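Local coordinates for protein Poly(A) RNA polymerase GLD2 (Rattus norvegicus, PDB 6LBK) that probably adds poly(A) tails to selected cytoplasmic mRNAs and a single nucleotide to the 3' ends of certain microRNAs, using magnesium or manganese, at residues A[70-75]-A[167-172]; A[83-86]-A[90-93]; A[137-142]-A[161-166]. The protein carries 1 engineered substitution. All blocks are in the same frame, centred on the assembly; numbering follows the deposited sequence.

Contact 1 of 3, residues A[70-75]-A[167-172]; sequences LKKKEL and DKVSCV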
ATOM      1  N   LEU A  70      10.789  -5.025  11.340  1.00 59.66           N
ATOM      2  CA  LEU A  70       9.726  -4.268  11.984  1.00 62.56           C
ATOM      3  C   LEU A  70      10.140  -3.821  13.388  1.00 72.26           C
ATOM      4  O   LEU A  70       9.721  -2.753  13.853  1.00 74.04           O
ATOM      5  CB  LEU A  70       8.443  -5.122  12.043  1.00 47.31           C
ATOM      6  CG  LEU A  70       7.204  -4.494  12.682  1.00 45.38           C
ATOM      7  CD1 LEU A  70       6.795  -3.332  11.811  1.00 44.73           C
ATOM      8  CD2 LEU A  70       6.067  -5.456  12.867  1.00 47.05           C
ATOM      9  N   LYS A  71      10.986  -4.591  14.067  1.00 69.85           N
ATOM     10  CA  LYS A  71      11.461  -4.139  15.364  1.00 70.40           C
ATOM     11  C   LYS A  71      12.411  -2.955  15.223  1.00 68.32           C
ATOM     12  O   LYS A  71      12.360  -2.033  16.036  1.00 72.08           O
ATOM     13  CB  LYS A  71      12.122  -5.289  16.111  1.00 79.75           C
ATOM     14  CG  LYS A  71      11.124  -6.361  16.540  1.00 87.83           C
ATOM     15  CD  LYS A  71      11.807  -7.547  17.211  1.00 92.47           C
ATOM     16  CE  LYS A  71      10.831  -8.692  17.424  1.00 89.21           C
ATOM     17  NZ  LYS A  71      11.516  -9.905  17.938  1.00 88.86           N
ATOM     18  N   LYS A  72      13.279  -2.952  14.198  1.00 63.58           N
ATOM     19  CA  LYS A  72      14.159  -1.792  13.993  1.00 53.72           C
ATOM     20  C   LYS A  72      13.358  -0.548  13.618  1.00 56.81           C
ATOM     21  O   LYS A  72      13.675   0.575  14.056  1.00 63.94           O
ATOM     22  CB  LYS A  72      15.220  -2.087  12.937  1.00 53.55           C
ATOM     23  CG  LYS A  72      16.529  -2.631  13.524  1.00 65.01           C
ATOM     24  CD  LYS A  72      16.845  -2.064  14.938  1.00 80.46           C
ATOM     25  CE  LYS A  72      17.561  -0.675  15.011  1.00 76.13           C
ATOM     26  NZ  LYS A  72      17.857  -0.292  16.469  1.00 70.86           N
ATOM     27  N   LYS A  73      12.291  -0.731  12.843  1.00 48.21           N
ATOM     28  CA  LYS A  73      11.427   0.403  12.530  1.00 51.31           C
ATOM     29  C   LYS A  73      10.660   0.886  13.767  1.00 51.26           C
ATOM     30  O   LYS A  73      10.463   2.094  13.948  1.00 46.43           O
ATOM     31  CB  LYS A  73      10.485   0.034  11.379  1.00 53.65           C
ATOM     32  CG  LYS A  73      11.228  -0.199  10.063  1.00 53.78           C
ATOM     33  CD  LYS A  73      10.256  -0.482   8.962  1.00 53.95           C
ATOM     34  CE  LYS A  73      10.949  -0.884   7.713  1.00 61.69           C
ATOM     35  NZ  LYS A  73       9.917  -1.142   6.680  1.00 69.13           N
ATOM     36  N   GLU A  74      10.221  -0.037  14.627  1.00 43.84           N
ATOM     37  CA  GLU A  74       9.483   0.372  15.810  1.00 54.31           C
ATOM     38  C   GLU A  74      10.404   1.060  16.831  1.00 54.47           C
ATOM     39  O   GLU A  74       9.988   2.007  17.512  1.00 46.35           O
ATOM     40  CB  GLU A  74       8.773  -0.842  16.415  1.00 50.33           C
ATOM     41  CG  GLU A  74       8.293  -0.580  17.837  1.00 63.21           C
ATOM     42  CD  GLU A  74       7.182   0.447  17.880  1.00 69.99           C
ATOM     43  OE1 GLU A  74       6.381   0.466  16.923  1.00 61.20           O
ATOM     44  OE2 GLU A  74       7.121   1.237  18.852  1.00 73.35           O
ATOM     45  N   LEU A  75      11.652   0.583  16.959  1.00 56.81           N
ATOM     46  CA  LEU A  75      12.630   1.238  17.825  1.00 60.19           C
ATOM     47  C   LEU A  75      12.931   2.638  17.323  1.00 60.55           C
ATOM     48  O   LEU A  75      13.050   3.586  18.116  1.00 56.02           O
ATOM     49  CB  LEU A  75      13.916   0.421  17.867  1.00 51.72           C
ATOM     50  CG  LEU A  75      13.778  -0.929  18.519  1.00 52.98           C
ATOM     51  CD1 LEU A  75      15.051  -1.745  18.311  1.00 53.31           C
ATOM     52  CD2 LEU A  75      13.476  -0.680  19.986  1.00 54.26           C
ATOM     53  N   ASP A 167      17.527   6.400   8.709  1.00 73.96           N
ATOM     54  CA  ASP A 167      17.987   6.048  10.037  1.00 71.07           C
ATOM     55  C   ASP A 167      19.272   5.247   9.900  1.00 78.78           C
ATOM     56  O   ASP A 167      19.282   4.176   9.272  1.00 77.44           O
ATOM     57  CB  ASP A 167      16.917   5.243  10.775  1.00 69.94           C
ATOM     58  CG  ASP A 167      17.413   4.680  12.117  1.00 76.11           C
ATOM     59  OD1 ASP A 167      17.975   5.426  12.968  1.00 77.59           O
ATOM     60  OD2 ASP A 167      17.259   3.453  12.308  1.00 77.54           O
ATOM     61  N   LYS A 168      20.357   5.799  10.455  1.00 79.15           N
ATOM     62  CA  LYS A 168      21.662   5.145  10.463  1.00 81.15           C
ATOM     63  C   LYS A 168      21.697   3.971  11.423  1.00 89.47           C
ATOM     64  O   LYS A 168      22.605   3.141  11.336  1.00 94.81           O
ATOM     65  CB  LYS A 168      22.744   6.122  10.898  1.00 91.88           C
ATOM     66  CG  LYS A 168      23.106   7.181   9.911  1.00101.25           C
ATOM     67  CD  LYS A 168      23.814   8.333  10.621  1.00109.57           C
ATOM     68  CE  LYS A 168      25.072   7.856  11.325  1.00118.97           C
ATOM     69  NZ  LYS A 168      26.078   7.395  10.320  1.00124.80           N
ATOM     70  N   VAL A 169      20.739   3.899  12.348  1.00 90.25           N
ATOM     71  CA  VAL A 169      20.706   2.810  13.314  1.00 92.19           C
ATOM     72  C   VAL A 169      20.218   1.531  12.652  1.00 89.38           C
ATOM     73  O   VAL A 169      20.862   0.481  12.758  1.00 94.98           O
ATOM     74  CB  VAL A 169      19.823   3.201  14.514  1.00 93.55           C
ATOM     75  CG1 VAL A 169      19.804   2.084  15.533  1.00 97.91           C
ATOM     76  CG2 VAL A 169      20.317   4.501  15.142  1.00 94.48           C
ATOM     77  N   SER A 170      19.054   1.587  11.997  1.00 82.93           N
ATOM     78  CA  SER A 170      18.528   0.460  11.231  1.00 88.65           C
ATOM     79  C   SER A 170      18.972   0.448   9.767  1.00 92.46           C
ATOM     80  O   SER A 170      18.735  -0.556   9.084  1.00 98.94           O
ATOM     81  CB  SER A 170      16.996   0.444  11.257  1.00 77.39           C
ATOM     82  OG  SER A 170      16.459   1.629  10.703  1.00 71.00           O
ATOM     83  N   CYS A 171      19.609   1.524   9.282  1.00 90.09           N
ATOM     84  CA  CYS A 171      19.931   1.727   7.862  1.00 91.45           C
ATOM     85  C   CYS A 171      18.676   1.801   6.988  1.00 76.00           C
ATOM     86  O   CYS A 171      18.714   1.417   5.819  1.00 74.82           O
ATOM     87  CB  CYS A 171      20.859   0.630   7.316  1.00101.09           C
ATOM     88  SG  CYS A 171      22.598   0.681   7.776  1.00105.45           S
ATOM     89  N   VAL A 172      17.558   2.296   7.525  1.00 70.12           N
ATOM     90  CA  VAL A 172      16.252   2.200   6.859  1.00 63.57           C
ATOM     91  C   VAL A 172      15.769   3.593   6.469  1.00 78.03           C
ATOM     92  O   VAL A 172      15.925   4.561   7.228  1.00 81.80           O
ATOM     93  CB  VAL A 172      15.194   1.471   7.728  1.00 65.05           C
ATOM     94  CG1 VAL A 172      13.781   1.830   7.327  1.00 57.64           C
ATOM     95  CG2 VAL A 172      15.357  -0.036   7.625  1.00 63.77           C
TER

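Contact 2 of 3, residues A[83-86]-A[90-93]; sequences EIQL and QSRL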
ATOM      1  N   GLU A  83      11.919  11.964  20.818  1.00 60.09           N
ATOM      2  CA  GLU A  83      12.725  13.098  20.390  1.00 52.88           C
ATOM      3  C   GLU A  83      11.840  14.281  19.965  1.00 66.99           C
ATOM      4  O   GLU A  83      12.110  15.432  20.332  1.00 78.95           O
ATOM      5  CB  GLU A  83      13.663  12.627  19.269  1.00 48.16           C
ATOM      6  CG  GLU A  83      14.952  13.422  19.116  1.00 68.89           C
ATOM      7  CD  GLU A  83      16.233  12.817  19.761  1.00 70.45           C
ATOM      8  OE1 GLU A  83      16.543  11.616  19.614  1.00 73.31           O
ATOM      9  OE2 GLU A  83      16.967  13.584  20.392  1.00 71.97           O
ATOM     10  N   ILE A  84      10.762  14.012  19.221  1.00 65.52           N
ATOM     11  CA  ILE A  84       9.849  15.041  18.717  1.00 63.12           C
ATOM     12  C   ILE A  84       9.087  15.681  19.859  1.00 63.13           C
ATOM     13  O   ILE A  84       8.718  16.859  19.791  1.00 61.15           O
ATOM     14  CB  ILE A  84       8.880  14.429  17.677  1.00 57.49           C
ATOM     15  CG1 ILE A  84       9.576  14.227  16.328  1.00 57.57           C
ATOM     16  CG2 ILE A  84       7.625  15.285  17.479  1.00 48.81           C
ATOM     17  CD1 ILE A  84       8.792  13.327  15.341  1.00 46.92           C
ATOM     18  N   GLN A  85       8.865  14.931  20.933  1.00 62.12           N
ATOM     19  CA  GLN A  85       8.089  15.436  22.048  1.00 56.11           C
ATOM     20  C   GLN A  85       8.787  16.561  22.774  1.00 75.42           C
ATOM     21  O   GLN A  85       8.127  17.313  23.504  1.00 94.29           O
ATOM     22  CB  GLN A  85       7.742  14.287  22.985  1.00 50.45           C
ATOM     23  CG  GLN A  85       6.381  13.700  22.624  1.00 57.68           C
ATOM     24  CD  GLN A  85       6.069  12.382  23.290  1.00 60.14           C
ATOM     25  OE1 GLN A  85       6.907  11.789  23.973  1.00 57.08           O
ATOM     26  NE2 GLN A  85       4.834  11.917  23.101  1.00 55.29           N
ATOM     27  N   LEU A  86      10.099  16.709  22.602  1.00 70.41           N
ATOM     28  CA  LEU A  86      10.732  17.924  23.091  1.00 69.04           C
ATOM     29  C   LEU A  86      10.144  19.149  22.412  1.00 73.58           C
ATOM     30  O   LEU A  86      10.028  20.209  23.037  1.00 81.15           O
ATOM     31  CB  LEU A  86      12.236  17.864  22.875  1.00 64.00           C
ATOM     32  CG  LEU A  86      12.927  16.705  23.588  1.00 65.56           C
ATOM     33  CD1 LEU A  86      14.429  16.831  23.389  1.00 69.67           C
ATOM     34  CD2 LEU A  86      12.560  16.640  25.061  1.00 62.01           C
ATOM     35  N   GLN A  90       2.556  17.363  23.031  1.00 81.20           N
ATOM     36  CA  GLN A  90       1.232  16.798  22.865  1.00 91.99           C
ATOM     37  C   GLN A  90       1.138  15.934  21.619  1.00 92.05           C
ATOM     38  O   GLN A  90       0.028  15.684  21.135  1.00106.40           O
ATOM     39  CB  GLN A  90       0.176  17.914  22.805  1.00 99.96           C
ATOM     40  CG  GLN A  90      -0.332  18.501  24.164  1.00104.62           C
ATOM     41  CD  GLN A  90       0.444  19.729  24.702  1.00105.20           C
ATOM     42  OE1 GLN A  90       1.404  20.208  24.091  1.00104.91           O
ATOM     43  NE2 GLN A  90      -0.025  20.273  25.828  1.00102.23           N
ATOM     44  N   SER A  91       2.267  15.429  21.117  1.00 83.44           N
ATOM     45  CA  SER A  91       2.301  14.746  19.831  1.00 73.97           C
ATOM     46  C   SER A  91       2.584  13.264  20.015  1.00 70.45           C
ATOM     47  O   SER A  91       3.270  12.862  20.963  1.00 69.44           O
ATOM     48  CB  SER A  91       3.363  15.348  18.903  1.00 65.42           C
ATOM     49  OG  SER A  91       4.665  15.081  19.365  1.00 61.27           O
ATOM     50  N   ARG A  92       2.036  12.461  19.108  1.00 71.04           N
ATOM     51  CA  ARG A  92       2.333  11.036  19.033  1.00 77.22           C
ATOM     52  C   ARG A  92       2.739  10.651  17.612  1.00 72.98           C
ATOM     53  O   ARG A  92       2.233  11.205  16.634  1.00 77.95           O
ATOM     54  CB  ARG A  92       1.136  10.205  19.484  1.00 87.76           C
ATOM     55  CG  ARG A  92       1.480   8.805  19.929  1.00 93.35           C
ATOM     56  CD  ARG A  92       0.227   8.069  20.368  1.00108.29           C
ATOM     57  NE  ARG A  92      -0.410   8.686  21.535  1.00120.81           N
ATOM     58  CZ  ARG A  92      -1.481   9.480  21.491  1.00126.60           C
ATOM     59  NH1 ARG A  92      -2.056   9.769  20.327  1.00123.33           N
ATOM     60  NH2 ARG A  92      -1.982   9.982  22.617  1.00136.27           N
ATOM     61  N   LEU A  93       3.596   9.638  17.504  1.00 57.39           N
ATOM     62  CA  LEU A  93       4.185   9.222  16.236  1.00 54.31           C
ATOM     63  C   LEU A  93       3.732   7.802  15.904  1.00 55.67           C
ATOM     64  O   LEU A  93       3.980   6.867  16.680  1.00 53.63           O
ATOM     65  CB  LEU A  93       5.706   9.281  16.338  1.00 51.11           C
ATOM     66  CG  LEU A  93       6.493   9.218  15.045  1.00 49.15           C
ATOM     67  CD1 LEU A  93       5.906  10.258  14.159  1.00 53.27           C
ATOM     68  CD2 LEU A  93       7.963   9.493  15.341  1.00 49.70           C
TER

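Contact 3 of 3, residues A[137-142]-A[161-166]; sequences LVHKHF and PIVKFR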
ATOM      1  N   LEU A 137       9.541  22.493  11.240  1.00101.05           N
ATOM      2  CA  LEU A 137      10.194  22.475  12.558  1.00 94.27           C
ATOM      3  C   LEU A 137      10.812  21.111  12.862  1.00 85.45           C
ATOM      4  O   LEU A 137      11.956  21.020  13.329  1.00 86.64           O
ATOM      5  CB  LEU A 137       9.207  22.865  13.665  1.00 87.75           C
ATOM      6  CG  LEU A 137       9.328  24.313  14.162  1.00 89.74           C
ATOM      7  CD1 LEU A 137       8.192  24.673  15.108  1.00 96.53           C
ATOM      8  CD2 LEU A 137      10.675  24.546  14.833  1.00 78.78           C
ATOM      9  N   VAL A 138      10.055  20.039  12.636  1.00 74.40           N
ATOM     10  CA  VAL A 138      10.596  18.704  12.833  1.00 69.55           C
ATOM     11  C   VAL A 138      11.832  18.517  11.971  1.00 76.78           C
ATOM     12  O   VAL A 138      12.821  17.909  12.399  1.00 80.87           O
ATOM     13  CB  VAL A 138       9.532  17.641  12.516  1.00 64.41           C
ATOM     14  CG1 VAL A 138      10.159  16.263  12.549  1.00 66.25           C
ATOM     15  CG2 VAL A 138       8.355  17.741  13.481  1.00 58.81           C
ATOM     16  N   HIS A 139      11.799  19.049  10.745  1.00 77.85           N
ATOM     17  CA  HIS A 139      12.910  18.844   9.829  1.00 81.79           C
ATOM     18  C   HIS A 139      14.161  19.550  10.329  1.00 90.35           C
ATOM     19  O   HIS A 139      15.247  18.958  10.373  1.00 88.14           O
ATOM     20  CB  HIS A 139      12.520  19.326   8.432  1.00 81.79           C
ATOM     21  CG  HIS A 139      13.639  19.266   7.439  1.00 90.61           C
ATOM     22  ND1 HIS A 139      14.122  20.386   6.795  1.00 97.57           N
ATOM     23  CD2 HIS A 139      14.394  18.229   7.007  1.00 92.08           C
ATOM     24  CE1 HIS A 139      15.112  20.037   5.992  1.00 98.86           C
ATOM     25  NE2 HIS A 139      15.299  18.735   6.106  1.00 96.60           N
ATOM     26  N   LYS A 140      14.023  20.822  10.704  1.00 96.32           N
ATOM     27  CA  LYS A 140      15.143  21.556  11.287  1.00105.02           C
ATOM     28  C   LYS A 140      15.673  20.851  12.536  1.00 98.76           C
ATOM     29  O   LYS A 140      16.879  20.887  12.807  1.00103.22           O
ATOM     30  CB  LYS A 140      14.716  22.992  11.589  1.00117.15           C
ATOM     31  CG  LYS A 140      15.856  24.010  11.564  1.00123.43           C
ATOM     32  CD  LYS A 140      16.370  24.192  10.131  1.00126.64           C
ATOM     33  CE  LYS A 140      15.235  24.544   9.165  1.00125.45           C
ATOM     34  NZ  LYS A 140      15.728  25.139   7.884  1.00130.00           N
ATOM     35  N   HIS A 141      14.789  20.213  13.308  1.00 94.19           N
ATOM     36  CA  HIS A 141      15.225  19.421  14.454  1.00 91.47           C
ATOM     37  C   HIS A 141      16.100  18.253  14.002  1.00 93.29           C
ATOM     38  O   HIS A 141      17.170  18.003  14.565  1.00 99.51           O
ATOM     39  CB  HIS A 141      13.986  18.920  15.211  1.00 89.00           C
ATOM     40  CG  HIS A 141      14.267  18.297  16.548  1.00 97.57           C
ATOM     41  ND1 HIS A 141      14.554  19.036  17.679  1.00 99.50           N
ATOM     42  CD2 HIS A 141      14.265  16.998  16.941  1.00 96.78           C
ATOM     43  CE1 HIS A 141      14.741  18.217  18.701  1.00 97.85           C
ATOM     44  NE2 HIS A 141      14.570  16.976  18.281  1.00 96.64           N
ATOM     45  N   PHE A 142      15.668  17.544  12.963  1.00 91.91           N
ATOM     46  CA  PHE A 142      16.449  16.414  12.461  1.00 90.97           C
ATOM     47  C   PHE A 142      17.805  16.871  11.932  1.00 89.92           C
ATOM     48  O   PHE A 142      18.817  16.180  12.095  1.00 84.51           O
ATOM     49  CB  PHE A 142      15.672  15.684  11.363  1.00 88.46           C
ATOM     50  CG  PHE A 142      14.514  14.851  11.872  1.00 82.12           C
ATOM     51  CD1 PHE A 142      14.060  14.978  13.172  1.00 79.64           C
ATOM     52  CD2 PHE A 142      13.875  13.947  11.033  1.00 77.02           C
ATOM     53  CE1 PHE A 142      12.999  14.210  13.634  1.00 77.99           C
ATOM     54  CE2 PHE A 142      12.821  13.184  11.486  1.00 76.34           C
ATOM     55  CZ  PHE A 142      12.378  13.316  12.798  1.00 76.30           C
ATOM     56  N   PRO A 161       3.044  16.774   2.150  1.00 84.96           N
ATOM     57  CA  PRO A 161       4.456  17.129   2.326  1.00 82.29           C
ATOM     58  C   PRO A 161       5.104  16.105   3.243  1.00 73.41           C
ATOM     59  O   PRO A 161       4.475  15.612   4.179  1.00 69.33           O
ATOM     60  CB  PRO A 161       4.403  18.525   2.961  1.00 78.63           C
ATOM     61  CG  PRO A 161       2.963  18.988   2.781  1.00 77.97           C
ATOM     62  CD  PRO A 161       2.153  17.743   2.807  1.00 77.89           C
ATOM     63  N   ILE A 162       6.359  15.771   2.957  1.00 67.15           N
ATOM     64  CA  ILE A 162       7.026  14.697   3.674  1.00 66.40           C
ATOM     65  C   ILE A 162       8.426  15.144   4.071  1.00 68.86           C
ATOM     66  O   ILE A 162       9.037  15.983   3.406  1.00 71.20           O
ATOM     67  CB  ILE A 162       7.057  13.426   2.785  1.00 74.18           C
ATOM     68  CG1 ILE A 162       5.741  12.682   2.893  1.00 71.58           C
ATOM     69  CG2 ILE A 162       8.186  12.481   3.143  1.00 83.42           C
ATOM     70  CD1 ILE A 162       5.571  11.721   1.776  1.00 87.35           C
ATOM     71  N   VAL A 163       8.923  14.597   5.182  1.00 64.16           N
ATOM     72  CA  VAL A 163      10.341  14.624   5.511  1.00 63.52           C
ATOM     73  C   VAL A 163      10.852  13.219   5.245  1.00 63.80           C
ATOM     74  O   VAL A 163      10.376  12.250   5.852  1.00 54.60           O
ATOM     75  CB  VAL A 163      10.610  15.035   6.969  1.00 70.18           C
ATOM     76  CG1 VAL A 163      12.024  14.650   7.355  1.00 73.96           C
ATOM     77  CG2 VAL A 163      10.444  16.529   7.166  1.00 75.47           C
ATOM     78  N   LYS A 164      11.799  13.100   4.329  1.00 74.32           N
ATOM     79  CA  LYS A 164      12.423  11.829   4.020  1.00 76.48           C
ATOM     80  C   LYS A 164      13.759  11.771   4.735  1.00 75.84           C
ATOM     81  O   LYS A 164      14.514  12.751   4.748  1.00 83.69           O
ATOM     82  CB  LYS A 164      12.639  11.656   2.517  1.00 85.08           C
ATOM     83  CG  LYS A 164      11.503  10.992   1.799  1.00 88.13           C
ATOM     84  CD  LYS A 164      12.049  10.146   0.681  1.00 95.09           C
ATOM     85  CE  LYS A 164      10.937   9.425  -0.030  1.00 98.14           C
ATOM     86  NZ  LYS A 164      11.410   8.868  -1.326  1.00105.48           N
ATOM     87  N   PHE A 165      14.055  10.619   5.320  1.00 58.79           N
ATOM     88  CA  PHE A 165      15.314  10.540   6.033  1.00 62.31           C
ATOM     89  C   PHE A 165      15.744   9.091   6.099  1.00 65.86           C
ATOM     90  O   PHE A 165      14.939   8.184   5.927  1.00 64.77           O
ATOM     91  CB  PHE A 165      15.207  11.154   7.456  1.00 64.48           C
ATOM     92  CG  PHE A 165      14.254  10.449   8.401  1.00 56.76           C
ATOM     93  CD1 PHE A 165      14.706   9.453   9.261  1.00 58.11           C
ATOM     94  CD2 PHE A 165      12.930  10.844   8.496  1.00 57.30           C
ATOM     95  CE1 PHE A 165      13.823   8.828  10.162  1.00 51.50           C
ATOM     96  CE2 PHE A 165      12.058  10.224   9.392  1.00 59.56           C
ATOM     97  CZ  PHE A 165      12.500   9.219  10.219  1.00 48.31           C
ATOM     98  N   ARG A 166      17.017   8.885   6.418  1.00 69.72           N
ATOM     99  CA  ARG A 166      17.566   7.547   6.575  1.00 69.84           C
ATOM    100  C   ARG A 166      18.044   7.408   8.012  1.00 72.24           C
ATOM    101  O   ARG A 166      18.864   8.201   8.471  1.00 76.61           O
ATOM    102  CB  ARG A 166      18.709   7.313   5.585  1.00 76.15           C
ATOM    103  CG  ARG A 166      19.076   5.859   5.333  1.00 78.53           C
ATOM    104  CD  ARG A 166      20.267   5.788   4.380  1.00 90.36           C
ATOM    105  NE  ARG A 166      21.499   5.388   5.053  1.00 93.25           N
ATOM    106  CZ  ARG A 166      21.987   4.152   5.033  1.00100.08           C
ATOM    107  NH1 ARG A 166      21.363   3.192   4.356  1.00 98.88           N
ATOM    108  NH2 ARG A 166      23.109   3.873   5.681  1.00106.57           N
TER

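Contact 1 of 3, residues A[70-75]-A[167-172]
K72 meets the 167-172 turn with two parts of its chain, its base lying against S170 and its tip bent over toward V169. Its CB stands 3.5 Å from S170 CB, and CG touches the same carbon. Turns at chi2 (-32°) and chi3 then fold the aliphatic chain along the turn, bringing CE within 3.6 Å of V169 CG1, so that the lysine and the valine cross at about a right angle. The ammonium ends beside the same methyl group; its charge lies 5.6 Å (NZ to OD2) from D167, not in contact, although a mild attraction is possible. K73, one residue further along the helix, keeps an extended chain and crosses V172 almost perpendicularly, CE lying 3.9 Å from V172 CG1, while its NZ goes on to bond the backbone oxygen of S108.

The turn is the loop of a beta hairpin, joining antiparallel strands 162-167 and 172-178 in the sheet of the palm domain, and helix 67-85 runs past it. V172 also lies about 5 Å, side chain to side chain, from D109, which by similarity binds the catalytic magnesium.

An Asx motif shapes the loop from within. S170 OG, lodged between its own backbone N and carbonyl carbon (chi1 60°), bonds D167 OD2 at 2.6 Å through the anti lone pair. S170 N reaches the same OD2, also at 2.6 Å, but from 52° out of the carboxylate plane. OD2 thus takes both the N-H and the hydroxyl of S170, the residue whose CB meets K72.

Contact 2 of 3, residues A[83-86]-A[90-93]
Q85 reaches over to S91 and bonds its backbone oxygen, a small example of a helix end tied to the strand that follows it. The side chain sets off from CB on a first torsion of -93°, somewhat off the staggered value, and CG lies beside the serine, 3.6 Å from S91 O and 3.9 Å from S91 OG. Beyond CG the chain is extended, so CD is 3.7 Å from S91 O and the amide is carried straight on. At the tip, NE2 donates to S91 O over 2.8 Å with an N-H...O angle of 155°. The nitrogen meets the oxygen head-on, in line with the C=O bond, while the oxygen lies slightly to one side of the glutamine's amide plane.

This is the tight return from helix 67-85 into strand 91-96, an outermost strand of the five-stranded palm sheet, which folds the strand back beside the helix that precedes it. Other side chains of the helix continue the pattern on L93, whose N is bonded by Q81 and whose O is bonded by R77.

Next to this polar link, I84 brings its two branches to the strand. Its CG2 is a methyl beside a hydroxyl, 3.5 Å from S91 OG, whose hydrogen-bond partner is the backbone oxygen of F88 in the intervening turn. The other branch makes the apolar contact, its CD1 lying 3.9 Å from L93 CD2, and the two side chains cross at about a right angle. L176, on strand 172-178, touches both I84 and L93.

Contact 3 of 3, residues A[137-142]-A[161-166]
V163 and F165 pack against H139 and F142 of helix 128-144, which lies on one face of the palm-domain sheet. Helix and strand run nearly parallel, their axes 18° apart and 9.5 Å distant at closest approach. V163 comes first and gives one methyl to each of two residues about one helical turn apart: CG2 lies 3.7 Å from H139 CB, and CG1 comes to 4.2 Å from F142 CD2. The imidazole of H139 itself is tethered elsewhere, its NE2 bonding the backbone oxygen of P153 on strand 150-156. K164 points its CB away from the helix, and the next inward residue is F165.

Its first torsion (chi1 64°) sets the ring between its own N and carbonyl carbon, with one face presented to F142 in a T-shaped pair. The planes stand at 82° and the centroids are 5.2 Å apart. L80 of helix 67-85 touches the side chains of both phenylalanines. F142 offers its edge, and CE2 is the atom that leads: it lies above the rim of the F165 ring, 3.7 Å from F165 CE2.

From the N terminus, helix 67-85 comes first and serves two contacts: residues 70-75 wait for the hairpin loop far ahead, while 83-86 pair almost at once with 90-93. Contact 2 therefore closes a very short loop, bringing the edge strand back along the helix. Contact 3 follows in series and closes a loop that holds strand 150-156, joining helix 128-144 to strand 162-167. Contact 1 closes last, and its long loop encloses both of the others. Contacts 2 and 3 adjoin where I84 nears V138, and contacts 1 and 3 where R166 packs beside C171. Together they fasten two helices to the one palm sheet.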